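Local coordinates for protein 6-phosphogluconolactonase (Trypanosoma cruzi, PDB 6VYE) that probably hydrolyses 6-phosphogluconolactone to 6-phosphogluconate, the second step of the oxidative pentose phosphate pathway, at residues I48-G53 and L77-G82; M58-L63 and N97-A102; G82-V87 and V113-G118. All blocks are in the same frame, centred on the assembly; numbering follows the deposited sequence.

Interaction 1 (I48-G53 and L77-G82)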
loop_
_atom_site.group_PDB
_atom_site.type_symbol
_atom_site.label_atom_id
_atom_site.label_comp_id
_atom_site.label_asym_id
_atom_site.label_seq_id
_atom_site.Cartn_x
_atom_site.Cartn_y
_atom_site.Cartn_z
ATOM N N ILE A 48 -3.892 -9.003 -1.314
ATOM C CA ILE A 48 -3.858 -7.526 -1.518
ATOM C C ILE A 48 -3.385 -6.842 -0.222
ATOM O O ILE A 48 -3.878 -7.174 0.834
ATOM C CB ILE A 48 -5.214 -7.017 -2.001
ATOM C CG1 ILE A 48 -5.107 -5.538 -2.372
ATOM C CG2 ILE A 48 -6.313 -7.286 -0.973
ATOM C CD1 ILE A 48 -6.201 -5.053 -3.264
ATOM N N ALA A 49 -2.511 -5.846 -0.320
ATOM C CA ALA A 49 -2.137 -5.000 0.821
ATOM C C ALA A 49 -2.823 -3.651 0.601
ATOM O O ALA A 49 -2.542 -3.021 -0.464
ATOM C CB ALA A 49 -0.647 -4.877 0.945
ATOM N N LEU A 50 -3.730 -3.293 1.523
ATOM C CA LEU A 50 -4.592 -2.097 1.430
ATOM C C LEU A 50 -3.816 -0.881 1.946
ATOM O O LEU A 50 -3.021 -1.045 2.849
ATOM C CB LEU A 50 -5.861 -2.298 2.256
ATOM C CG LEU A 50 -6.744 -3.488 1.903
ATOM C CD1 LEU A 50 -7.975 -3.532 2.805
ATOM C CD2 LEU A 50 -7.170 -3.415 0.469
ATOM N N SER A 51 -4.039 0.292 1.366
ATOM C CA SER A 51 -3.622 1.588 1.961
ATOM C C SER A 51 -4.807 2.233 2.704
ATOM O O SER A 51 -5.990 1.867 2.416
ATOM C CB SER A 51 -3.089 2.499 0.889
ATOM O OG SER A 51 -4.104 2.645 -0.092
ATOM N N GLY A 52 -4.506 3.157 3.619
ATOM C CA GLY A 52 -5.509 4.044 4.265
ATOM C C GLY A 52 -5.724 5.332 3.476
ATOM O O GLY A 52 -5.146 5.479 2.388
ATOM N N GLY A 53 -6.556 6.238 3.988
ATOM C CA GLY A 53 -6.892 7.507 3.311
ATOM C C GLY A 53 -8.261 7.486 2.656
ATOM O O GLY A 53 -8.978 6.434 2.724
ATOM N N LEU A 77 -10.110 -12.393 -2.757
ATOM C CA LEU A 77 -9.033 -11.563 -2.150
ATOM C C LEU A 77 -8.837 -11.919 -0.675
ATOM O O LEU A 77 -9.826 -12.118 0.072
ATOM C CB LEU A 77 -9.345 -10.058 -2.283
ATOM C CG LEU A 77 -9.164 -9.443 -3.679
ATOM C CD1 LEU A 77 -9.512 -7.961 -3.694
ATOM C CD2 LEU A 77 -7.775 -9.643 -4.243
ATOM N N ARG A 78 -7.575 -11.884 -0.269
ATOM C CA ARG A 78 -7.139 -11.936 1.139
ATOM C C ARG A 78 -6.508 -10.575 1.428
ATOM O O ARG A 78 -5.543 -10.170 0.748
ATOM C CB ARG A 78 -6.216 -13.135 1.359
ATOM C CG ARG A 78 -6.047 -13.494 2.818
ATOM C CD ARG A 78 -4.892 -14.492 2.987
ATOM N NE ARG A 78 -5.209 -15.799 2.393
ATOM C CZ ARG A 78 -6.011 -16.718 2.937
ATOM N NH1 ARG A 78 -6.632 -16.511 4.087
ATOM N NH2 ARG A 78 -6.233 -17.846 2.307
ATOM N N PHE A 79 -7.152 -9.860 2.340
ATOM C CA PHE A 79 -6.903 -8.441 2.635
ATOM C C PHE A 79 -5.868 -8.347 3.758
ATOM O O PHE A 79 -6.153 -8.765 4.900
ATOM C CB PHE A 79 -8.224 -7.749 2.987
ATOM C CG PHE A 79 -9.225 -7.679 1.854
ATOM C CD1 PHE A 79 -9.160 -6.649 0.934
ATOM C CD2 PHE A 79 -10.251 -8.613 1.751
ATOM C CE1 PHE A 79 -10.064 -6.576 -0.114
ATOM C CE2 PHE A 79 -11.164 -8.543 0.704
ATOM C CZ PHE A 79 -11.101 -7.484 -0.183
ATOM N N PHE A 80 -4.733 -7.755 3.427
ATOM C CA PHE A 80 -3.633 -7.370 4.347
ATOM C C PHE A 80 -3.532 -5.846 4.342
ATOM O O PHE A 80 -4.210 -5.214 3.563
ATOM C CB PHE A 80 -2.324 -7.977 3.858
ATOM C CG PHE A 80 -2.267 -9.485 3.874
ATOM C CD1 PHE A 80 -2.833 -10.238 2.853
ATOM C CD2 PHE A 80 -1.609 -10.160 4.892
ATOM C CE1 PHE A 80 -2.774 -11.628 2.859
ATOM C CE2 PHE A 80 -1.577 -11.551 4.915
ATOM C CZ PHE A 80 -2.173 -12.284 3.903
ATOM N N PHE A 81 -2.686 -5.286 5.187
ATOM C CA PHE A 81 -2.476 -3.823 5.281
ATOM C C PHE A 81 -1.028 -3.518 4.944
ATOM O O PHE A 81 -0.145 -4.216 5.467
ATOM C CB PHE A 81 -2.911 -3.323 6.654
ATOM C CG PHE A 81 -4.397 -3.440 6.829
ATOM C CD1 PHE A 81 -5.228 -2.381 6.499
ATOM C CD2 PHE A 81 -4.956 -4.655 7.192
ATOM C CE1 PHE A 81 -6.601 -2.511 6.621
ATOM C CE2 PHE A 81 -6.336 -4.796 7.262
ATOM C CZ PHE A 81 -7.151 -3.711 6.997
ATOM N N GLY A 82 -0.838 -2.556 4.041
ATOM C CA GLY A 82 0.497 -2.054 3.683
ATOM C C GLY A 82 1.097 -1.306 4.855
ATOM O O GLY A 82 2.291 -1.249 4.955
#

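Interaction 2 (M58-L63 and N97-A102)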
loop_
_atom_site.group_PDB
_atom_site.type_symbol
_atom_site.label_atom_id
_atom_site.label_comp_id
_atom_site.label_asym_id
_atom_site.label_seq_id
_atom_site.Cartn_x
_atom_site.Cartn_y
_atom_site.Cartn_z
ATOM N N MET A 58 -13.024 5.182 -0.602
ATOM C CA MET A 58 -14.050 5.205 -1.667
ATOM C C MET A 58 -13.900 3.983 -2.565
ATOM O O MET A 58 -14.930 3.480 -2.993
ATOM C CB MET A 58 -13.946 6.483 -2.496
ATOM C CG MET A 58 -14.456 7.669 -1.725
ATOM S SD MET A 58 -13.936 9.161 -2.534
ATOM C CE MET A 58 -15.006 9.057 -3.970
ATOM N N LEU A 59 -12.665 3.577 -2.888
ATOM C CA LEU A 59 -12.390 2.346 -3.661
ATOM C C LEU A 59 -13.013 1.153 -2.912
ATOM O O LEU A 59 -13.682 0.371 -3.543
ATOM C CB LEU A 59 -10.874 2.236 -3.881
ATOM C CG LEU A 59 -10.316 0.874 -4.278
ATOM C CD1 LEU A 59 -10.965 0.357 -5.533
ATOM C CD2 LEU A 59 -8.809 0.926 -4.459
ATOM N N TYR A 60 -12.859 1.073 -1.600
ATOM C CA TYR A 60 -13.323 -0.087 -0.796
ATOM C C TYR A 60 -14.848 -0.096 -0.704
ATOM O O TYR A 60 -15.424 -1.227 -0.726
ATOM C CB TYR A 60 -12.675 -0.145 0.586
ATOM C CG TYR A 60 -11.179 -0.064 0.597
ATOM C CD1 TYR A 60 -10.422 -0.416 -0.497
ATOM C CD2 TYR A 60 -10.521 0.370 1.743
ATOM C CE1 TYR A 60 -9.036 -0.346 -0.460
ATOM C CE2 TYR A 60 -9.149 0.505 1.776
ATOM C CZ TYR A 60 -8.401 0.141 0.673
ATOM O OH TYR A 60 -7.051 0.274 0.751
ATOM N N SER A 61 -15.482 1.087 -0.665
ATOM C CA SER A 61 -16.960 1.229 -0.671
ATOM C C SER A 61 -17.477 0.837 -2.051
ATOM O O SER A 61 -18.528 0.211 -2.126
ATOM C CB SER A 61 -17.404 2.622 -0.333
ATOM O OG SER A 61 -16.730 3.035 0.839
ATOM N N LEU A 62 -16.769 1.235 -3.094
ATOM C CA LEU A 62 -17.104 0.838 -4.476
ATOM C C LEU A 62 -17.042 -0.694 -4.611
ATOM O O LEU A 62 -18.027 -1.247 -5.111
ATOM C CB LEU A 62 -16.157 1.578 -5.421
ATOM C CG LEU A 62 -16.412 1.407 -6.913
ATOM C CD1 LEU A 62 -17.892 1.618 -7.273
ATOM C CD2 LEU A 62 -15.531 2.373 -7.684
ATOM N N LEU A 63 -15.976 -1.360 -4.132
ATOM C CA LEU A 63 -15.830 -2.844 -4.167
ATOM C C LEU A 63 -17.018 -3.486 -3.441
ATOM O O LEU A 63 -17.537 -4.524 -3.932
ATOM C CB LEU A 63 -14.494 -3.276 -3.534
ATOM C CG LEU A 63 -13.247 -2.990 -4.369
ATOM C CD1 LEU A 63 -11.964 -3.111 -3.557
ATOM C CD2 LEU A 63 -13.175 -3.901 -5.568
ATOM N N ASN A 97 -10.051 -0.077 10.908
ATOM C CA ASN A 97 -11.398 0.469 11.252
ATOM C C ASN A 97 -12.088 1.014 9.989
ATOM O O ASN A 97 -13.309 0.687 9.752
ATOM C CB ASN A 97 -11.306 1.549 12.330
ATOM C CG ASN A 97 -12.663 2.115 12.696
ATOM O OD1 ASN A 97 -13.529 1.376 13.141
ATOM N ND2 ASN A 97 -12.856 3.404 12.487
ATOM N N MET A 98 -11.360 1.787 9.181
ATOM C CA MET A 98 -11.904 2.418 7.947
ATOM C C MET A 98 -12.257 1.328 6.913
ATOM O O MET A 98 -13.372 1.361 6.352
ATOM C CB MET A 98 -10.895 3.428 7.377
ATOM C CG MET A 98 -11.317 4.050 6.053
ATOM S SD MET A 98 -10.899 3.065 4.529
ATOM C CE MET A 98 -9.209 3.578 4.220
ATOM N N ALA A 99 -11.340 0.399 6.640
ATOM C CA ALA A 99 -11.524 -0.691 5.648
ATOM C C ALA A 99 -12.720 -1.557 6.081
ATOM O O ALA A 99 -13.481 -1.969 5.209
ATOM C CB ALA A 99 -10.238 -1.519 5.515
ATOM N N ARG A 100 -12.841 -1.820 7.384
ATOM C CA ARG A 100 -13.899 -2.650 7.998
ATOM C C ARG A 100 -15.256 -1.964 7.780
ATOM O O ARG A 100 -16.192 -2.675 7.329
ATOM C CB ARG A 100 -13.595 -2.889 9.481
ATOM C CG ARG A 100 -14.535 -3.860 10.187
ATOM C CD ARG A 100 -14.634 -3.659 11.686
ATOM N NE ARG A 100 -15.945 -3.117 12.091
ATOM C CZ ARG A 100 -16.209 -1.871 12.536
ATOM N NH1 ARG A 100 -17.448 -1.560 12.885
ATOM N NH2 ARG A 100 -15.264 -0.949 12.659
ATOM N N GLN A 101 -15.365 -0.647 8.034
ATOM C CA GLN A 101 -16.660 0.062 7.889
ATOM C C GLN A 101 -17.087 0.015 6.417
ATOM O O GLN A 101 -18.285 -0.197 6.142
ATOM C CB GLN A 101 -16.570 1.481 8.444
ATOM C CG GLN A 101 -16.484 1.517 9.965
ATOM C CD GLN A 101 -16.221 2.886 10.546
ATOM O OE1 GLN A 101 -16.556 3.149 11.699
ATOM N NE2 GLN A 101 -15.633 3.774 9.752
ATOM N N ALA A 102 -16.137 0.161 5.501
ATOM C CA ALA A 102 -16.386 0.375 4.059
ATOM C C ALA A 102 -16.663 -0.949 3.343
ATOM O O ALA A 102 -17.401 -0.926 2.324
ATOM C CB ALA A 102 -15.204 1.080 3.449
#

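Interaction 3 (G82-V87 and V113-G118). With PO4 (phosphate ion), chain D.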
loop_
_atom_site.group_PDB
_atom_site.type_symbol
_atom_site.label_atom_id
_atom_site.label_comp_id
_atom_site.label_asym_id
_atom_site.label_seq_id
_atom_site.Cartn_x
_atom_site.Cartn_y
_atom_site.Cartn_z
ATOM N N GLY A 82 -0.838 -2.556 4.041
ATOM C CA GLY A 82 0.497 -2.054 3.683
ATOM C C GLY A 82 1.097 -1.306 4.855
ATOM O O GLY A 82 2.291 -1.249 4.955
ATOM N N ASP A 83 0.244 -0.680 5.659
ATOM C CA ASP A 83 0.627 -0.052 6.938
ATOM C C ASP A 83 -0.592 0.026 7.857
ATOM O O ASP A 83 -1.771 -0.139 7.402
ATOM C CB ASP A 83 1.282 1.324 6.734
ATOM C CG ASP A 83 0.351 2.411 6.258
ATOM O OD1 ASP A 83 -0.649 2.079 5.568
ATOM O OD2 ASP A 83 0.647 3.596 6.567
ATOM N N GLU A 84 -0.280 0.275 9.122
ATOM C CA GLU A 84 -1.277 0.450 10.193
ATOM C C GLU A 84 -0.676 1.372 11.250
ATOM O O GLU A 84 0.501 1.181 11.584
ATOM C CB GLU A 84 -1.646 -0.897 10.819
ATOM C CG GLU A 84 -2.784 -0.774 11.821
ATOM C CD GLU A 84 -4.040 -0.118 11.246
ATOM O OE1 GLU A 84 -4.052 1.156 11.098
ATOM O OE2 GLU A 84 -4.986 -0.864 10.927
ATOM N N ARG A 85 -1.498 2.276 11.768
ATOM C CA ARG A 85 -1.200 3.133 12.940
ATOM C C ARG A 85 -1.367 2.284 14.193
ATOM O O ARG A 85 -2.356 1.533 14.260
ATOM C CB ARG A 85 -2.132 4.340 12.955
ATOM C CG ARG A 85 -1.811 5.335 11.854
ATOM C CD ARG A 85 -2.320 4.890 10.494
ATOM N NE ARG A 85 -2.320 6.006 9.561
ATOM C CZ ARG A 85 -3.215 6.992 9.546
ATOM N NH1 ARG A 85 -4.230 7.016 10.401
ATOM N NH2 ARG A 85 -3.084 7.962 8.670
ATOM N N LEU A 86 -0.417 2.360 15.119
ATOM C CA LEU A 86 -0.505 1.670 16.430
ATOM C C LEU A 86 -1.391 2.523 17.331
ATOM O O LEU A 86 -0.887 3.255 18.204
ATOM C CB LEU A 86 0.901 1.410 16.966
ATOM C CG LEU A 86 1.583 0.270 16.214
ATOM C CD1 LEU A 86 3.104 0.304 16.328
ATOM C CD2 LEU A 86 1.026 -1.060 16.694
ATOM N N VAL A 87 -2.678 2.476 17.007
ATOM C CA VAL A 87 -3.821 3.049 17.763
ATOM C C VAL A 87 -4.844 1.921 17.892
ATOM O O VAL A 87 -4.719 0.873 17.246
ATOM C CB VAL A 87 -4.385 4.290 17.053
ATOM C CG1 VAL A 87 -3.360 5.415 16.972
ATOM C CG2 VAL A 87 -4.917 3.973 15.671
ATOM N N VAL A 113 -6.889 -9.836 7.379
ATOM C CA VAL A 113 -5.636 -10.063 8.145
ATOM C C VAL A 113 -5.122 -8.724 8.653
ATOM O O VAL A 113 -4.225 -8.144 8.061
ATOM C CB VAL A 113 -4.624 -10.826 7.264
ATOM C CG1 VAL A 113 -3.499 -11.411 8.090
ATOM C CG2 VAL A 113 -5.328 -11.918 6.452
ATOM N N PRO A 114 -5.696 -8.191 9.752
ATOM C CA PRO A 114 -5.252 -6.925 10.340
ATOM C C PRO A 114 -3.910 -7.071 11.071
ATOM O O PRO A 114 -3.509 -8.186 11.379
ATOM C CB PRO A 114 -6.297 -6.558 11.406
ATOM C CG PRO A 114 -7.301 -7.710 11.421
ATOM C CD PRO A 114 -6.762 -8.822 10.539
ATOM N N VAL A 115 -3.226 -5.958 11.301
ATOM C CA VAL A 115 -2.045 -5.914 12.207
ATOM C C VAL A 115 -2.570 -6.050 13.649
ATOM O O VAL A 115 -3.555 -5.384 13.985
ATOM C CB VAL A 115 -1.247 -4.622 11.958
ATOM C CG1 VAL A 115 -0.112 -4.424 12.957
ATOM C CG2 VAL A 115 -0.714 -4.557 10.535
ATOM N N ASP A 116 -1.975 -6.914 14.466
ATOM C CA ASP A 116 -2.296 -6.987 15.922
ATOM C C ASP A 116 -1.786 -5.697 16.574
ATOM O O ASP A 116 -0.580 -5.470 16.515
ATOM C CB ASP A 116 -1.720 -8.246 16.584
ATOM C CG ASP A 116 -2.508 -8.682 17.818
ATOM O OD1 ASP A 116 -3.676 -9.100 17.661
ATOM O OD2 ASP A 116 -1.953 -8.617 18.919
ATOM N N VAL A 117 -2.673 -4.856 17.109
ATOM C CA VAL A 117 -2.302 -3.551 17.749
ATOM C C VAL A 117 -2.624 -3.587 19.255
ATOM O O VAL A 117 -2.741 -2.511 19.846
ATOM C CB VAL A 117 -3.002 -2.364 17.051
ATOM C CG1 VAL A 117 -2.550 -2.243 15.605
ATOM C CG2 VAL A 117 -4.533 -2.445 17.132
ATOM N N GLY A 118 -2.758 -4.779 19.839
ATOM C CA GLY A 118 -3.068 -4.989 21.264
ATOM C C GLY A 118 -2.060 -4.295 22.158
ATOM O O GLY A 118 -2.455 -3.850 23.241
HETATM P P PO4 D . -0.026 9.103 6.455
HETATM O O1 PO4 D . 0.899 7.888 6.156
HETATM O O2 PO4 D . -1.231 9.042 5.571
HETATM O O3 PO4 D . 0.668 10.410 6.152
HETATM O O4 PO4 D . -0.396 9.072 7.933
HETATM O O HOH W 1 -4.573 -3.620 10.649
#

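Interaction 1 (I48-G53 and L77-G82)
Ile48 and Leu50 meet Phe79 and Phe81 on one face of two adjoining parallel strands. CG2 of Ile48 packs 3.5 Å from CD1 of the Phe79 ring, the two side chains lying side by side and pointing the same way. With Ile48 CG1 anti to the backbone N (chi1 -173°), CG2 is left between N and the carbonyl carbon, on the flank nearer Phe79. Leu50 sets CD2 in the plane of the Phe79 ring at its edge, while its CD1 bridges to Phe81, 4.2 Å from CE1; CB of Leu77 lies over one face of the Phe79 ring, toward the rim. Beneath these side chains run four backbone hydrogen bonds of 2.8 to 2.9 Å: Ile48 N to Arg78 O, Phe80 N to Ile48 O, Leu50 N to Phe80 O and Gly82 N to Leu50 O, the alternation of a parallel pair. Ala49 and Phe80 face the other way, where helix 128-146 packs on the Phe80 ring and Phe161 meets it edge-to-face. Helix 95-104 packs on Phe79 and Phe81. Joined through helices 54-66 and 68-73, the strands form a beta-alpha-beta crossover in the parallel part of the mixed, helix-flanked sheet of a Rossmann-like fold.

Interaction 2 (M58-L63 and N97-A102)
The helical segments carrying Tyr60 and Ala102 run roughly parallel, their axes 8.9 Å apart at closest approach and inclined by 28°. The backbones come nearest at Ser61 and Ala102, where CA lies 4.8 Å from CA, a spacing allowed by the small side chains there. CB of Ala102 points toward the other helix and touches both Ser61 OG, at 3.6 Å, and Tyr60 CB, at 4.0 Å. Ser61 OG is itself hydrogen-bonded back to Lys57 O, one turn earlier in its own helix. Toward the N-terminal side of the second segment, Met98 meets the Tyr60 side chain at about a right angle. The Met98 chain starts with CG anti to the backbone N (chi1 176°) and then bends at chi2 and chi3; SD lies 3.9 Å from Tyr60 CD2, and CE lies 3.9 Å from Tyr60 CE2. This is a Met-aromatic contact of oblique geometry, with SD 5.1 Å from the ring centroid. Ala99 adds CB at 4.2 Å from the same CD2. Tyr60 OH hydrogen-bonds to Ser51 O just past strand 46-50. Both Tyr60 and Ala99 touch Leu50: two neighbouring helices packed on one face of the parallel strands, characteristic of the Rossmann-like alpha/beta fold.

Interaction 3 (G82-V87 and V113-G118)
Glu84, Leu86 and Val87 meet Val115 and Val117 beside a phosphate-binding site at the end of strand 77-85, where the strand runs next to an irregular loop; on the far side of that strand Arg85 reaches the bound ion. The phosphate probably came from the crystallisation liquor, yet the cluster of basic groups round it is consistent with a site for the substrate's phosphate. Glu84 CG is anti to the backbone N (chi1 -174°), and the stem slides past Val115 in the opposite direction, CB lying 3.8 Å from Val115 CG2. The chain then bends at chi2. N-H groups fix the rotation of its carboxylate: OE1 takes Arg85 N on its anti lone pair in a bent bond (134° at the hydrogen) and also Asn95 N, while OE2 takes Tyr96 N, at the start of helix 95-104, and a water. No direct hydrogen bond crosses the contact; this water bridges it, donating to Glu84 OE2 and accepting from Val115 N, 2.8 Å in each case. Val117 makes the remaining apolar contacts: CG1 lies 3.9 Å from Leu86 CD2 and 4.1 Å from Glu84 CG, and CG2 packs 3.3 Å from Val87 O. Leu86 is the centre of an inverse gamma turn, which bends the chain as the strand ends. Arg85 NH2 donates to phosphate O4 at 3.0 Å, again in a bent bond (133°), with Arg206 and His173 as further partners of the ion, and Arg85 NH1 bonds to Glu93 O. Strand 206-209 pairs antiparallel with this end of strand 77-85, Val207 bonding to Glu84, while helix 128-146 packs on Leu86 through Ala131 and on Val115 through Ser134.

How the interactions relate
Strand 77-85 is common to interactions 1 and 3, which share Gly82 and have centres about 11 Å apart: its residues 78-82 bond to strand 46-50, and its end, beside the bound phosphate, is tied to the loop after helix 95-104. A hydrogen bond from Val113 N to Phe79 O joins them. Interaction 2, its centre about 11 Å from that of interaction 1, joins the helices that follow the two strands, 54-66 and 95-104, and touches interaction 1 where Tyr60 OH meets Ser51 O. Along the chain, interaction 3 follows interaction 1 in series, whereas the segments of interaction 2 alternate with those of both. Interactions 2 and 3 do not touch, with nearest atoms about 5 Å apart.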